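Local structure of Two-component response regulator (Geobacillus stearothermophilus, 6SWI) at residues L54-R59 with V81-Q86; K62-L67 with N102-T107. The protein probably binds DNA through its C-terminal helix-turn-helix domain, as the response regulator of a two-component system tied to arabinan utilization. One frame throughout, in Å; residues are numbered along the deposited sequence.

The two contacts sit at successive levels of helix 51-69, the long helix that both share, with their centres about 14 Å apart. Interaction 1 joins its first half to the turn between helices 74-80 and 86-97; interaction 2 joins its second half to helix 101-108. Along the chain the segments alternate, 54-59, 62-67, 81-86 and 102-107, so the two contacts interlock. They also meet directly: V81 CG1 of the turn lies 3.8 Å from K62 CG. The long helix is thus the shared partner of the turn and the C-terminal helix, consistent with the all-helical architecture of AraC-type DNA-binding domains.

Interaction 1 of 2, residues L54-R59 with V81-Q86; sequences LLTKIR and VGYDTQ
R59 lays its aliphatic chain across the backbone carbonyl of V81, with CD 3.0 Å from V81 O. The carbonyl belongs to the turn between helices 74-80 and 86-97, a pair arranged as a helix-turn-helix unit, and R59 comes from the long helix 51-69. Helix 74-80 ends in a Schellman motif: G82 has positive phi and donates its N-H to E79 O, while Y83 N reaches A78 O. Glycine suits this point because a CB would jam against V81 O and would come about 2.6 Å from R59 NH2. In R59, CG lies beside the backbone N (chi1 -71°), and the chain runs extended from CG to NE. The guanidinium at its end has G82 O over one face and L55 CD2 over the opposite one, both offset toward the rim. NE lies near V81 O without bonding to it; its hydrogen bond goes instead to F18 O. V81 also touches the helix backbone, its CB 3.6 Å from R59 O. R59 CD also meets the Y83 ring obliquely, 4.0 Å from CE1, the ring and guanidinium planes being 61° apart. An alanine at R59 would probably leave F18 O without this donor and open a gap beside L55 and the Y83 ring. A single water ties the polar ends together: it donates to T56 OG1, which also bonds I52 O, pairs with Y83 OH at 2.8 Å, and accepts from R59 NH1 at 2.8 Å in the guanidinium plane.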
# COMPACT_ATOMS: atom_id res chain seq x y z
N LEU A 54 8.78 -1.57 0.50
CA LEU A 54 8.14 -0.53 1.31
C LEU A 54 6.91 0.03 0.60
O LEU A 54 5.83 0.15 1.19
CB LEU A 54 9.16 0.59 1.55
CG LEU A 54 8.63 1.87 2.19
CD1 LEU A 54 8.09 1.59 3.58
CD2 LEU A 54 9.71 2.94 2.23
N LEU A 55 7.06 0.38 -0.67
CA LEU A 55 5.93 0.92 -1.43
C LEU A 55 4.80 -0.09 -1.51
O LEU A 55 3.62 0.25 -1.34
CB LEU A 55 6.43 1.30 -2.82
CG LEU A 55 5.39 1.80 -3.82
CD1 LEU A 55 4.63 3.00 -3.28
CD2 LEU A 55 6.06 2.11 -5.14
N THR A 56 5.14 -1.35 -1.79
CA THR A 56 4.11 -2.38 -1.88
C THR A 56 3.39 -2.56 -0.55
O THR A 56 2.16 -2.70 -0.51
CB THR A 56 4.71 -3.69 -2.38
OG1 THR A 56 5.33 -3.48 -3.66
CG2 THR A 56 3.66 -4.79 -2.49
N LYS A 57 4.14 -2.55 0.55
CA LYS A 57 3.51 -2.70 1.86
C LYS A 57 2.53 -1.58 2.13
O LYS A 57 1.41 -1.82 2.59
CB LYS A 57 4.57 -2.78 2.95
CG LYS A 57 3.96 -2.98 4.33
CD LYS A 57 5.02 -3.39 5.33
CE LYS A 57 6.11 -2.35 5.41
NZ LYS A 57 7.15 -2.76 6.38
N ILE A 58 2.92 -0.33 1.84
CA ILE A 58 2.02 0.80 2.06
C ILE A 58 0.78 0.65 1.20
O ILE A 58 -0.35 0.88 1.66
CB ILE A 58 2.76 2.12 1.76
CG1 ILE A 58 3.81 2.39 2.84
CG2 ILE A 58 1.77 3.26 1.65
CD1 ILE A 58 4.81 3.46 2.45
N ARG A 59 0.96 0.26 -0.06
CA ARG A 59 -0.18 0.08 -0.96
C ARG A 59 -1.12 -1.01 -0.46
O ARG A 59 -2.35 -0.83 -0.50
CB ARG A 59 0.33 -0.26 -2.35
CG ARG A 59 0.98 0.91 -3.03
CD ARG A 59 1.65 0.51 -4.32
NE ARG A 59 1.88 1.67 -5.15
CZ ARG A 59 2.60 1.70 -6.25
NH1 ARG A 59 3.23 0.60 -6.67
NH2 ARG A 59 2.70 2.82 -6.94
N VAL A 81 -4.51 2.35 -5.19
CA VAL A 81 -3.24 2.01 -4.57
C VAL A 81 -2.14 1.79 -5.60
O VAL A 81 -1.15 1.12 -5.31
CB VAL A 81 -3.37 0.87 -3.53
CG1 VAL A 81 -4.45 1.20 -2.52
CG2 VAL A 81 -3.65 -0.49 -4.18
N GLY A 82 -2.27 2.37 -6.79
CA GLY A 82 -1.16 2.45 -7.71
C GLY A 82 -1.03 1.31 -8.68
O GLY A 82 0.05 1.13 -9.26
N TYR A 83 -2.09 0.53 -8.89
CA TYR A 83 -2.12 -0.53 -9.89
C TYR A 83 -3.12 -0.15 -10.97
O TYR A 83 -4.30 0.05 -10.67
CB TYR A 83 -2.51 -1.86 -9.25
CG TYR A 83 -1.42 -2.41 -8.37
CD1 TYR A 83 -1.24 -1.93 -7.08
CD2 TYR A 83 -0.55 -3.38 -8.84
CE1 TYR A 83 -0.23 -2.42 -6.28
CE2 TYR A 83 0.46 -3.87 -8.04
CZ TYR A 83 0.62 -3.38 -6.76
OH TYR A 83 1.62 -3.86 -5.95
N ASP A 84 -2.63 -0.11 -12.22
CA ASP A 84 -3.43 0.22 -13.39
C ASP A 84 -4.44 -0.87 -13.72
O ASP A 84 -5.43 -0.61 -14.41
CB ASP A 84 -2.51 0.43 -14.60
CG ASP A 84 -1.53 1.59 -14.41
OD1 ASP A 84 -1.93 2.62 -13.83
OD2 ASP A 84 -0.37 1.48 -14.86
N THR A 85 -4.22 -2.10 -13.24
CA THR A 85 -5.11 -3.21 -13.53
C THR A 85 -5.20 -4.11 -12.31
O THR A 85 -4.21 -4.32 -11.60
CB THR A 85 -4.70 -4.00 -14.78
OG1 THR A 85 -5.42 -5.24 -14.81
CG2 THR A 85 -3.20 -4.29 -14.79
N GLN A 86 -6.39 -4.65 -12.09
CA GLN A 86 -6.54 -5.60 -11.00
C GLN A 86 -5.73 -6.86 -11.24
O GLN A 86 -5.43 -7.58 -10.28
CB GLN A 86 -8.02 -5.88 -10.72
CG GLN A 86 -8.77 -6.59 -11.79
CD GLN A 86 -10.21 -6.81 -11.36
OE1 GLN A 86 -10.48 -6.97 -10.17
NE2 GLN A 86 -11.13 -6.79 -12.31
O HOH W 1 3.74 -1.99 -5.61

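Interaction 2 of 2, residues K62-L67 with N102-T107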
# COMPACT_ATOMS: atom_id res chain seq x y z
N LYS A 62 -3.12 0.09 2.59
CA LYS A 62 -4.21 0.98 2.20
C LYS A 62 -5.34 0.20 1.53
O LYS A 62 -6.52 0.47 1.77
CB LYS A 62 -3.72 2.08 1.26
CG LYS A 62 -4.81 3.04 0.82
CD LYS A 62 -5.34 3.81 2.01
CE LYS A 62 -6.32 4.86 1.58
NZ LYS A 62 -6.71 5.73 2.73
N ALA A 63 -4.98 -0.76 0.68
CA ALA A 63 -6.00 -1.58 0.03
C ALA A 63 -6.82 -2.34 1.06
O ALA A 63 -8.04 -2.43 0.94
CB ALA A 63 -5.35 -2.55 -0.94
N ALA A 64 -6.16 -2.91 2.06
CA ALA A 64 -6.87 -3.62 3.11
C ALA A 64 -7.85 -2.69 3.82
O ALA A 64 -8.99 -3.06 4.10
CB ALA A 64 -5.87 -4.21 4.09
N GLU A 65 -7.42 -1.46 4.10
CA GLU A 65 -8.31 -0.48 4.72
C GLU A 65 -9.53 -0.23 3.85
O GLU A 65 -10.67 -0.23 4.34
CB GLU A 65 -7.54 0.81 4.96
CG GLU A 65 -8.37 1.95 5.46
CD GLU A 65 -7.57 3.23 5.48
OE1 GLU A 65 -7.85 4.12 4.65
OE2 GLU A 65 -6.65 3.32 6.32
N LEU A 66 -9.32 -0.01 2.55
CA LEU A 66 -10.44 0.26 1.65
C LEU A 66 -11.36 -0.95 1.52
O LEU A 66 -12.57 -0.79 1.37
CB LEU A 66 -9.92 0.68 0.27
CG LEU A 66 -9.23 2.05 0.23
CD1 LEU A 66 -8.53 2.23 -1.10
CD2 LEU A 66 -10.22 3.16 0.46
N LEU A 67 -10.81 -2.16 1.56
CA LEU A 67 -11.64 -3.35 1.47
C LEU A 67 -12.59 -3.45 2.65
O LEU A 67 -13.72 -3.93 2.49
CB LEU A 67 -10.77 -4.61 1.41
CG LEU A 67 -10.07 -4.84 0.07
CD1 LEU A 67 -8.98 -5.88 0.20
CD2 LEU A 67 -11.06 -5.28 -1.00
N ASN A 102 -11.02 -10.72 -2.23
CA ASN A 102 -12.39 -11.06 -1.88
C ASN A 102 -12.47 -11.86 -0.59
O ASN A 102 -13.37 -11.64 0.22
CB ASN A 102 -13.06 -11.82 -3.03
CG ASN A 102 -13.70 -10.88 -4.03
OD1 ASN A 102 -14.60 -10.11 -3.69
ND2 ASN A 102 -13.23 -10.94 -5.27
N GLN A 103 -11.55 -12.80 -0.38
CA GLN A 103 -11.57 -13.55 0.86
C GLN A 103 -11.16 -12.69 2.05
O GLN A 103 -11.64 -12.92 3.17
CB GLN A 103 -10.72 -14.81 0.75
CG GLN A 103 -11.42 -15.96 0.01
CD GLN A 103 -12.68 -16.42 0.72
OE1 GLN A 103 -13.64 -16.85 0.09
NE2 GLN A 103 -12.66 -16.34 2.05
N TYR A 104 -10.29 -11.71 1.84
CA TYR A 104 -9.99 -10.74 2.89
C TYR A 104 -11.27 -10.08 3.39
O TYR A 104 -11.52 -10.00 4.60
CB TYR A 104 -8.97 -9.71 2.37
CG TYR A 104 -8.40 -8.83 3.45
CD1 TYR A 104 -7.28 -9.23 4.17
CD2 TYR A 104 -8.96 -7.60 3.74
CE1 TYR A 104 -6.74 -8.43 5.16
CE2 TYR A 104 -8.43 -6.79 4.74
CZ TYR A 104 -7.33 -7.22 5.45
OH TYR A 104 -6.80 -6.44 6.45
N ARG A 105 -12.11 -9.63 2.46
CA ARG A 105 -13.40 -9.05 2.82
C ARG A 105 -14.30 -10.06 3.51
O ARG A 105 -14.89 -9.76 4.55
CB ARG A 105 -14.09 -8.55 1.57
CG ARG A 105 -13.87 -7.12 1.32
CD ARG A 105 -14.66 -6.64 0.14
NE ARG A 105 -14.60 -5.19 0.13
CZ ARG A 105 -14.72 -4.44 -0.95
NH1 ARG A 105 -14.89 -5.00 -2.15
NH2 ARG A 105 -14.64 -3.13 -0.83
N ARG A 106 -14.48 -11.24 2.91
CA ARG A 106 -15.42 -12.20 3.47
C ARG A 106 -15.07 -12.54 4.91
O ARG A 106 -15.97 -12.71 5.75
CB ARG A 106 -15.49 -13.45 2.60
CG ARG A 106 -16.17 -13.21 1.26
CD ARG A 106 -16.39 -14.50 0.49
NE ARG A 106 -17.44 -15.32 1.08
CZ ARG A 106 -18.73 -15.20 0.78
NH1 ARG A 106 -19.13 -14.29 -0.09
NH2 ARG A 106 -19.62 -16.00 1.36
N THR A 107 -13.78 -12.62 5.23
CA THR A 107 -13.42 -12.99 6.59
C THR A 107 -13.48 -11.82 7.56
O THR A 107 -13.78 -12.03 8.74
CB THR A 107 -12.04 -13.65 6.62
OG1 THR A 107 -11.07 -12.78 6.01
CG2 THR A 107 -12.09 -14.97 5.88
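Segments 62-67 of helix 51-69 and 102-107 of helix 101-108 have N-to-C directions 50° apart, the axes approaching to 10.1 Å. The backbones come nearest at L67 and R105, whose CA atoms are 6.1 Å apart. L67 meets both R105 and Y104. Its carbonyl O accepts a hydrogen bond from R105 NE at 2.8 Å, nearly straight at 165°, on a lone pair in the carbonyl plane and at the edge of the guanidinium. Its side chain covers one face of the same group, CD2 lying over the centre. R105 is thus gripped by a polar bond at its edge and an apolar contact on its face, which, with the bond from NH2 to L72 O, probably restricts rotation of the group. The arginine in this way gathers carbonyls around the C-terminal end of helix 51-69, where the helix dipole would probably favour its positive charge. Y104, one residue earlier, has CG anti to the backbone N (chi1 -169°), and its ring reaches the long helix. L67 CD1 touches the ring at Y104 CD2, 3.9 Å away, and A64 CB rests 3.4 Å from Y104 OH, a close fit that the small alanine permits. F93 of helix 86-97 meets Y104 edge-to-face, and M97 touches both Y104 and A64. The C-terminal helix thus packs on the long helix beside helix 86-97, the second helix of the helix-turn-helix pair, an arrangement consistent with an AraC-type DNA-binding domain.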